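Local structure of protein Pcdhgb2 (Mus musculus, 5SZR) at residues N247-D258 with F291-S302. The protein is a gamma-protocadherin, here a run of four extracellular cadherin domains, and probably serves in calcium-dependent cell adhesion that helps specify neuronal connections in the brain. Residues are numbered along the deposited sequence; the frame is centred on the assembly and turned at random.
Sequences NGLISYSIIASD and FQLTLQARDHGS. With CA (calcium ion), chain O; NAG (2-acetamido-2-deoxy-beta-D-glucopyranose), chain E.
Ser251 and Arg298 bond through both backbone groups, as do Ser253 and Gln296, pairing strands 250-257 and 291-299 antiparallel at the edge of one four-stranded sheet of a cadherin domain's Greek-key beta sandwich. A classic beta bulge follows: Ile255 and Ala256 both face Thr294, whose O takes Ile255 N at 3.0 Å nearly head-on (C=O...N 170°) and Ala256 N only weakly, while Thr294 N donates to Ala256 O from above the carbonyl plane. At the bulge the Ile255 side chain lies against the glycan, CD1 3.5 Å from N-acetylglucosamine C6. Its CG1, between backbone N and carbonyl carbon (chi1 59°), comes within 3.2 Å of Thr294 O. Losing the gamma and delta carbons to an alanine here would probably deprive Thr294 CG2 and the sugar's C6 of this apolar contact. On the face opposite Thr294, Ile254 CG2 meets Leu293 CD1 at 3.7 Å, branched groups suited to a core to which Val268 and Val270 contribute. The short Asp258 side chain accepts Gln292 N at OD1 (2.8 Å), syn but 32° out of the carboxylate plane. At the other end Asn247 O and Asp299 OD2 bind calcium with Asn209, Asn211, Asp241 and Asp243; Asp299 OD1 receives Gly301 N from above its plane in an Asx turn. Leu305 also holds Asp299, Asp207 takes Asn247 ND2, and Tyr252 OH pairs with Ala239 N. Ser251 OG and His300 NE2 share a 2.7 Å hydrogen bond at the imidazole edge.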
ATOM      1  N   ASN A 247      -3.465 -11.605  -2.040  1.00 63.28           N
ATOM      2  CA  ASN A 247      -2.573 -10.976  -3.005  1.00 60.54           C
ATOM      3  C   ASN A 247      -1.375 -10.299  -2.347  1.00 58.81           C
ATOM      4  O   ASN A 247      -0.415  -9.956  -3.045  1.00 55.24           O
ATOM      5  CB  ASN A 247      -3.343  -9.958  -3.843  1.00 61.31           C
ATOM      6  CG  ASN A 247      -4.494 -10.580  -4.606  1.00 63.41           C
ATOM      7  OD1 ASN A 247      -4.511 -11.781  -4.864  1.00 65.35           O
ATOM      8  ND2 ASN A 247      -5.461  -9.757  -4.986  1.00 63.66           N
ATOM      9  N   GLY A 248      -1.404 -10.101  -1.030  1.00 61.20           N
ATOM     10  CA  GLY A 248      -0.296  -9.476  -0.336  1.00 58.58           C
ATOM     11  C   GLY A 248       0.322 -10.344   0.741  1.00 58.30           C
ATOM     12  O   GLY A 248       1.123  -9.863   1.548  1.00 60.22           O
ATOM     13  N   LEU A 249      -0.039 -11.625   0.763  1.00 58.47           N
ATOM     14  CA  LEU A 249       0.520 -12.577   1.717  1.00 57.29           C
ATOM     15  C   LEU A 249       1.804 -13.162   1.141  1.00 53.26           C
ATOM     16  O   LEU A 249       1.786 -13.757   0.059  1.00 52.02           O
ATOM     17  CB  LEU A 249      -0.493 -13.681   2.024  1.00 59.85           C
ATOM     18  CG  LEU A 249      -0.117 -14.684   3.116  1.00 59.98           C
ATOM     19  CD1 LEU A 249       0.038 -13.985   4.454  1.00 58.56           C
ATOM     20  CD2 LEU A 249      -1.157 -15.792   3.206  1.00 62.61           C
ATOM     21  N   ILE A 250       2.913 -13.007   1.869  1.00 53.10           N
ATOM     22  CA  ILE A 250       4.246 -13.343   1.371  1.00 50.25           C
ATOM     23  C   ILE A 250       4.697 -14.689   1.922  1.00 49.12           C
ATOM     24  O   ILE A 250       4.494 -14.996   3.104  1.00 47.84           O
ATOM     25  CB  ILE A 250       5.269 -12.250   1.737  1.00 50.65           C
ATOM     26  CG1 ILE A 250       4.768 -10.874   1.299  1.00 50.63           C
ATOM     27  CG2 ILE A 250       6.612 -12.545   1.091  1.00 48.76           C
ATOM     28  CD1 ILE A 250       4.585 -10.757  -0.181  1.00 51.15           C
ATOM     29  N   SER A 251       5.325 -15.490   1.063  1.00 49.29           N
ATOM     30  CA  SER A 251       6.045 -16.688   1.474  1.00 53.06           C
ATOM     31  C   SER A 251       7.479 -16.595   0.973  1.00 52.61           C
ATOM     32  O   SER A 251       7.712 -16.256  -0.192  1.00 52.37           O
ATOM     33  CB  SER A 251       5.373 -17.953   0.941  1.00 54.97           C
ATOM     34  OG  SER A 251       4.156 -18.198   1.622  1.00 57.25           O
ATOM     35  N   TYR A 252       8.432 -16.883   1.854  1.00 52.23           N
ATOM     36  CA  TYR A 252       9.852 -16.862   1.524  1.00 50.28           C
ATOM     37  C   TYR A 252      10.374 -18.278   1.320  1.00 50.64           C
ATOM     38  O   TYR A 252       9.916 -19.227   1.963  1.00 50.32           O
ATOM     39  CB  TYR A 252      10.664 -16.171   2.621  1.00 47.13           C
ATOM     40  CG  TYR A 252      10.139 -14.801   2.974  1.00 47.01           C
ATOM     41  CD1 TYR A 252      10.436 -13.699   2.183  1.00 46.31           C
ATOM     42  CD2 TYR A 252       9.329 -14.615   4.085  1.00 47.99           C
ATOM     43  CE1 TYR A 252       9.949 -12.445   2.494  1.00 46.76           C
ATOM     44  CE2 TYR A 252       8.841 -13.368   4.410  1.00 49.59           C
ATOM     45  CZ  TYR A 252       9.149 -12.283   3.610  1.00 48.73           C
ATOM     46  OH  TYR A 252       8.663 -11.037   3.937  1.00 48.21           O
ATOM     47  N   SER A 253      11.348 -18.408   0.419  1.00 52.87           N
ATOM     48  CA  SER A 253      11.962 -19.697   0.129  1.00 52.82           C
ATOM     49  C   SER A 253      13.377 -19.475  -0.392  1.00 50.34           C
ATOM     50  O   SER A 253      13.777 -18.350  -0.710  1.00 48.71           O
ATOM     51  CB  SER A 253      11.129 -20.499  -0.878  1.00 52.38           C
ATOM     52  OG  SER A 253      11.142 -19.886  -2.157  1.00 52.57           O
ATOM     53  N   ILE A 254      14.133 -20.568  -0.481  1.00 48.42           N
ATOM     54  CA  ILE A 254      15.490 -20.562  -1.019  1.00 51.33           C
ATOM     55  C   ILE A 254      15.472 -21.336  -2.328  1.00 55.76           C
ATOM     56  O   ILE A 254      15.079 -22.509  -2.355  1.00 60.69           O
ATOM     57  CB  ILE A 254      16.501 -21.181  -0.041  1.00 51.50           C
ATOM     58  CG1 ILE A 254      16.628 -20.335   1.227  1.00 53.51           C
ATOM     59  CG2 ILE A 254      17.855 -21.343  -0.711  1.00 49.12           C
ATOM     60  CD1 ILE A 254      17.638 -20.894   2.219  1.00 55.67           C
ATOM     61  N   ILE A 255      15.921 -20.699  -3.405  1.00 55.89           N
ATOM     62  CA  ILE A 255      15.814 -21.288  -4.731  1.00 57.73           C
ATOM     63  C   ILE A 255      17.160 -21.606  -5.374  1.00 60.99           C
ATOM     64  O   ILE A 255      17.203 -22.441  -6.287  1.00 66.06           O
ATOM     65  CB  ILE A 255      14.986 -20.385  -5.665  1.00 56.61           C
ATOM     66  CG1 ILE A 255      15.643 -19.013  -5.769  1.00 54.76           C
ATOM     67  CG2 ILE A 255      13.560 -20.275  -5.158  1.00 56.20           C
ATOM     68  CD1 ILE A 255      14.963 -18.090  -6.737  1.00 56.74           C
ATOM     69  N   ALA A 256      18.255 -20.982  -4.945  1.00 59.43           N
ATOM     70  CA  ALA A 256      19.541 -21.239  -5.584  1.00 61.37           C
ATOM     71  C   ALA A 256      20.665 -20.928  -4.609  1.00 61.68           C
ATOM     72  O   ALA A 256      20.483 -20.197  -3.630  1.00 60.10           O
ATOM     73  CB  ALA A 256      19.706 -20.427  -6.873  1.00 60.08           C
ATOM     74  N   SER A 257      21.839 -21.485  -4.905  1.00 65.50           N
ATOM     75  CA  SER A 257      23.010 -21.383  -4.046  1.00 65.56           C
ATOM     76  C   SER A 257      24.211 -21.963  -4.774  1.00 67.44           C
ATOM     77  O   SER A 257      24.078 -22.913  -5.550  1.00 69.22           O
ATOM     78  CB  SER A 257      22.791 -22.121  -2.721  1.00 66.99           C
ATOM     79  OG  SER A 257      24.020 -22.512  -2.144  1.00 69.95           O
ATOM     80  N   ASP A 258      25.387 -21.389  -4.513  1.00 68.84           N
ATOM     81  CA  ASP A 258      26.619 -21.917  -5.091  1.00 73.40           C
ATOM     82  C   ASP A 258      27.112 -23.177  -4.389  1.00 77.78           C
ATOM     83  O   ASP A 258      28.158 -23.705  -4.774  1.00 81.87           O
ATOM     84  CB  ASP A 258      27.725 -20.852  -5.085  1.00 71.22           C
ATOM     85  CG  ASP A 258      27.933 -20.214  -3.721  1.00 67.36           C
ATOM     86  OD1 ASP A 258      27.290 -20.646  -2.739  1.00 64.96           O
ATOM     87  OD2 ASP A 258      28.758 -19.279  -3.631  1.00 66.96           O
ATOM     88  N   PHE A 291      29.592 -18.365   1.233  1.00 57.39           N
ATOM     89  CA  PHE A 291      28.736 -18.996   0.238  1.00 59.16           C
ATOM     90  C   PHE A 291      27.617 -18.040  -0.152  1.00 62.87           C
ATOM     91  O   PHE A 291      27.260 -17.123   0.594  1.00 61.11           O
ATOM     92  CB  PHE A 291      28.166 -20.339   0.725  1.00 57.09           C
ATOM     93  CG  PHE A 291      27.364 -20.250   1.990  1.00 54.38           C
ATOM     94  CD1 PHE A 291      25.988 -20.122   1.945  1.00 55.16           C
ATOM     95  CD2 PHE A 291      27.984 -20.327   3.226  1.00 53.69           C
ATOM     96  CE1 PHE A 291      25.243 -20.048   3.112  1.00 55.68           C
ATOM     97  CE2 PHE A 291      27.249 -20.258   4.397  1.00 53.19           C
ATOM     98  CZ  PHE A 291      25.879 -20.120   4.341  1.00 55.38           C
ATOM     99  N   GLN A 292      27.069 -18.267  -1.342  1.00 66.50           N
ATOM    100  CA  GLN A 292      26.054 -17.401  -1.917  1.00 65.57           C
ATOM    101  C   GLN A 292      24.703 -18.102  -1.955  1.00 61.84           C
ATOM    102  O   GLN A 292      24.616 -19.329  -2.047  1.00 61.70           O
ATOM    103  CB  GLN A 292      26.452 -16.953  -3.324  1.00 72.45           C
ATOM    104  CG  GLN A 292      26.868 -15.496  -3.389  1.00 78.00           C
ATOM    105  CD  GLN A 292      27.578 -15.143  -4.679  1.00 83.97           C
ATOM    106  OE1 GLN A 292      28.255 -15.979  -5.283  1.00 86.63           O
ATOM    107  NE2 GLN A 292      27.436 -13.893  -5.106  1.00 84.84           N
ATOM    108  N   LEU A 293      23.648 -17.294  -1.910  1.00 60.77           N
ATOM    109  CA  LEU A 293      22.295 -17.778  -1.690  1.00 59.89           C
ATOM    110  C   LEU A 293      21.325 -16.856  -2.414  1.00 59.97           C
ATOM    111  O   LEU A 293      21.491 -15.634  -2.387  1.00 60.32           O
ATOM    112  CB  LEU A 293      21.991 -17.809  -0.188  1.00 59.45           C
ATOM    113  CG  LEU A 293      20.883 -18.700   0.354  1.00 60.12           C
ATOM    114  CD1 LEU A 293      21.254 -20.157   0.143  1.00 63.36           C
ATOM    115  CD2 LEU A 293      20.665 -18.396   1.830  1.00 57.24           C
ATOM    116  N   THR A 294      20.312 -17.438  -3.057  1.00 59.53           N
ATOM    117  CA  THR A 294      19.260 -16.662  -3.713  1.00 58.33           C
ATOM    118  C   THR A 294      17.915 -17.026  -3.098  1.00 56.26           C
ATOM    119  O   THR A 294      17.454 -18.165  -3.232  1.00 57.93           O
ATOM    120  CB  THR A 294      19.244 -16.897  -5.222  1.00 59.04           C
ATOM    121  OG1 THR A 294      20.418 -16.321  -5.808  1.00 58.89           O
ATOM    122  CG2 THR A 294      18.013 -16.242  -5.838  1.00 57.54           C
ATOM    123  N   LEU A 295      17.287 -16.061  -2.436  1.00 52.34           N
ATOM    124  CA  LEU A 295      15.978 -16.248  -1.830  1.00 51.05           C
ATOM    125  C   LEU A 295      14.898 -15.625  -2.708  1.00 52.30           C
ATOM    126  O   LEU A 295      15.168 -14.771  -3.558  1.00 53.90           O
ATOM    127  CB  LEU A 295      15.932 -15.638  -0.426  1.00 48.00           C
ATOM    128  CG  LEU A 295      16.948 -16.186   0.578  1.00 48.59           C
ATOM    129  CD1 LEU A 295      18.212 -15.336   0.582  1.00 47.95           C
ATOM    130  CD2 LEU A 295      16.353 -16.280   1.976  1.00 47.18           C
ATOM    131  N   GLN A 296      13.659 -16.069  -2.496  1.00 50.47           N
ATOM    132  CA  GLN A 296      12.525 -15.607  -3.282  1.00 51.31           C
ATOM    133  C   GLN A 296      11.360 -15.269  -2.366  1.00 51.60           C
ATOM    134  O   GLN A 296      11.053 -16.027  -1.439  1.00 53.41           O
ATOM    135  CB  GLN A 296      12.089 -16.654  -4.310  1.00 51.50           C
ATOM    136  CG  GLN A 296      10.809 -16.272  -5.042  1.00 49.45           C
ATOM    137  CD  GLN A 296      10.392 -17.292  -6.078  1.00 50.88           C
ATOM    138  OE1 GLN A 296      10.785 -17.206  -7.240  1.00 53.46           O
ATOM    139  NE2 GLN A 296       9.587 -18.266  -5.664  1.00 50.82           N
ATOM    140  N   ALA A 297      10.724 -14.129  -2.625  1.00 48.69           N
ATOM    141  CA  ALA A 297       9.475 -13.742  -1.982  1.00 49.53           C
ATOM    142  C   ALA A 297       8.343 -13.888  -2.984  1.00 48.71           C
ATOM    143  O   ALA A 297       8.435 -13.382  -4.106  1.00 45.10           O
ATOM    144  CB  ALA A 297       9.532 -12.303  -1.466  1.00 49.82           C
ATOM    145  N   ARG A 298       7.276 -14.563  -2.574  1.00 51.28           N
ATOM    146  CA  ARG A 298       6.179 -14.929  -3.457  1.00 52.59           C
ATOM    147  C   ARG A 298       4.861 -14.565  -2.788  1.00 50.56           C
ATOM    148  O   ARG A 298       4.677 -14.845  -1.599  1.00 47.76           O
ATOM    149  CB  ARG A 298       6.237 -16.427  -3.761  1.00 57.19           C
ATOM    150  CG  ARG A 298       5.305 -16.909  -4.840  1.00 64.15           C
ATOM    151  CD  ARG A 298       5.458 -18.405  -5.020  1.00 71.22           C
ATOM    152  NE  ARG A 298       4.937 -18.840  -6.309  1.00 77.37           N
ATOM    153  CZ  ARG A 298       5.610 -18.746  -7.450  1.00 80.52           C
ATOM    154  NH1 ARG A 298       5.059 -19.164  -8.583  1.00 84.80           N
ATOM    155  NH2 ARG A 298       6.834 -18.232  -7.459  1.00 78.47           N
ATOM    156  N   ASP A 299       3.951 -13.938  -3.536  1.00 51.23           N
ATOM    157  CA  ASP A 299       2.634 -13.687  -2.968  1.00 52.58           C
ATOM    158  C   ASP A 299       1.701 -14.857  -3.284  1.00 57.83           C
ATOM    159  O   ASP A 299       2.044 -15.771  -4.037  1.00 61.52           O
ATOM    160  CB  ASP A 299       2.054 -12.345  -3.446  1.00 50.96           C
ATOM    161  CG  ASP A 299       1.716 -12.309  -4.941  1.00 48.72           C
ATOM    162  OD1 ASP A 299       1.331 -13.337  -5.535  1.00 48.02           O
ATOM    163  OD2 ASP A 299       1.816 -11.214  -5.525  1.00 43.28           O
ATOM    164  N   HIS A 300       0.510 -14.823  -2.689  1.00 58.87           N
ATOM    165  CA  HIS A 300      -0.476 -15.884  -2.851  1.00 59.79           C
ATOM    166  C   HIS A 300      -1.673 -15.427  -3.681  1.00 57.39           C
ATOM    167  O   HIS A 300      -2.825 -15.725  -3.354  1.00 55.44           O
ATOM    168  CB  HIS A 300      -0.928 -16.406  -1.490  1.00 63.88           C
ATOM    169  CG  HIS A 300       0.125 -17.174  -0.755  1.00 68.01           C
ATOM    170  ND1 HIS A 300       0.512 -18.445  -1.125  1.00 70.91           N
ATOM    171  CD2 HIS A 300       0.879 -16.848   0.322  1.00 68.04           C
ATOM    172  CE1 HIS A 300       1.456 -18.870  -0.306  1.00 70.35           C
ATOM    173  NE2 HIS A 300       1.696 -17.922   0.582  1.00 68.69           N
ATOM    174  N   GLY A 301      -1.407 -14.704  -4.771  1.00 57.69           N
ATOM    175  CA  GLY A 301      -2.440 -14.287  -5.691  1.00 63.56           C
ATOM    176  C   GLY A 301      -2.531 -15.198  -6.908  1.00 68.48           C
ATOM    177  O   GLY A 301      -1.758 -16.134  -7.089  1.00 69.62           O
ATOM    178  N   SER A 302      -3.517 -14.904  -7.751  1.00 70.93           N
ATOM    179  CA  SER A 302      -3.708 -15.653  -8.989  1.00 73.33           C
ATOM    180  C   SER A 302      -3.702 -14.714 -10.194  1.00 74.14           C
ATOM    181  O   SER A 302      -4.659 -13.964 -10.404  1.00 76.24           O
ATOM    182  CB  SER A 302      -5.012 -16.452  -8.945  1.00 75.81           C
ATOM    183  OG  SER A 302      -5.037 -17.335  -7.837  1.00 77.19           O
TER
HETATM  184 CA    CA O 712       0.829  -8.914  -4.734  1.00 47.03          CA
HETATM  185  C1  NAG E   1      13.119 -15.573  -9.532  1.00 72.65           C
HETATM  186  C2  NAG E   1      12.093 -15.351 -10.632  1.00 78.34           C
HETATM  187  C3  NAG E   1      11.216 -16.595 -10.763  1.00 85.26           C
HETATM  188  C4  NAG E   1      12.079 -17.842 -10.937  1.00 88.81           C
HETATM  189  C5  NAG E   1      13.171 -17.900  -9.863  1.00 89.72           C
HETATM  190  C6  NAG E   1      14.178 -19.008 -10.066  1.00 97.57           C
HETATM  191  C7  NAG E   1      11.560 -12.973 -10.900  1.00 76.15           C
HETATM  192  C8  NAG E   1      10.627 -11.860 -10.531  1.00 78.29           C
HETATM  193  N2  NAG E   1      11.285 -14.171 -10.372  1.00 75.82           N
HETATM  194  O3  NAG E   1      10.319 -16.448 -11.859  1.00 87.67           O
HETATM  195  O4  NAG E   1      11.269 -19.008 -10.835  1.00 91.12           O
HETATM  196  O5  NAG E   1      13.917 -16.676  -9.854  1.00 82.21           O
HETATM  197  O6  NAG E   1      13.729 -19.958 -11.021  1.00104.40           O
HETATM  198  O7  NAG E   1      12.517 -12.797 -11.645  1.00 75.10           O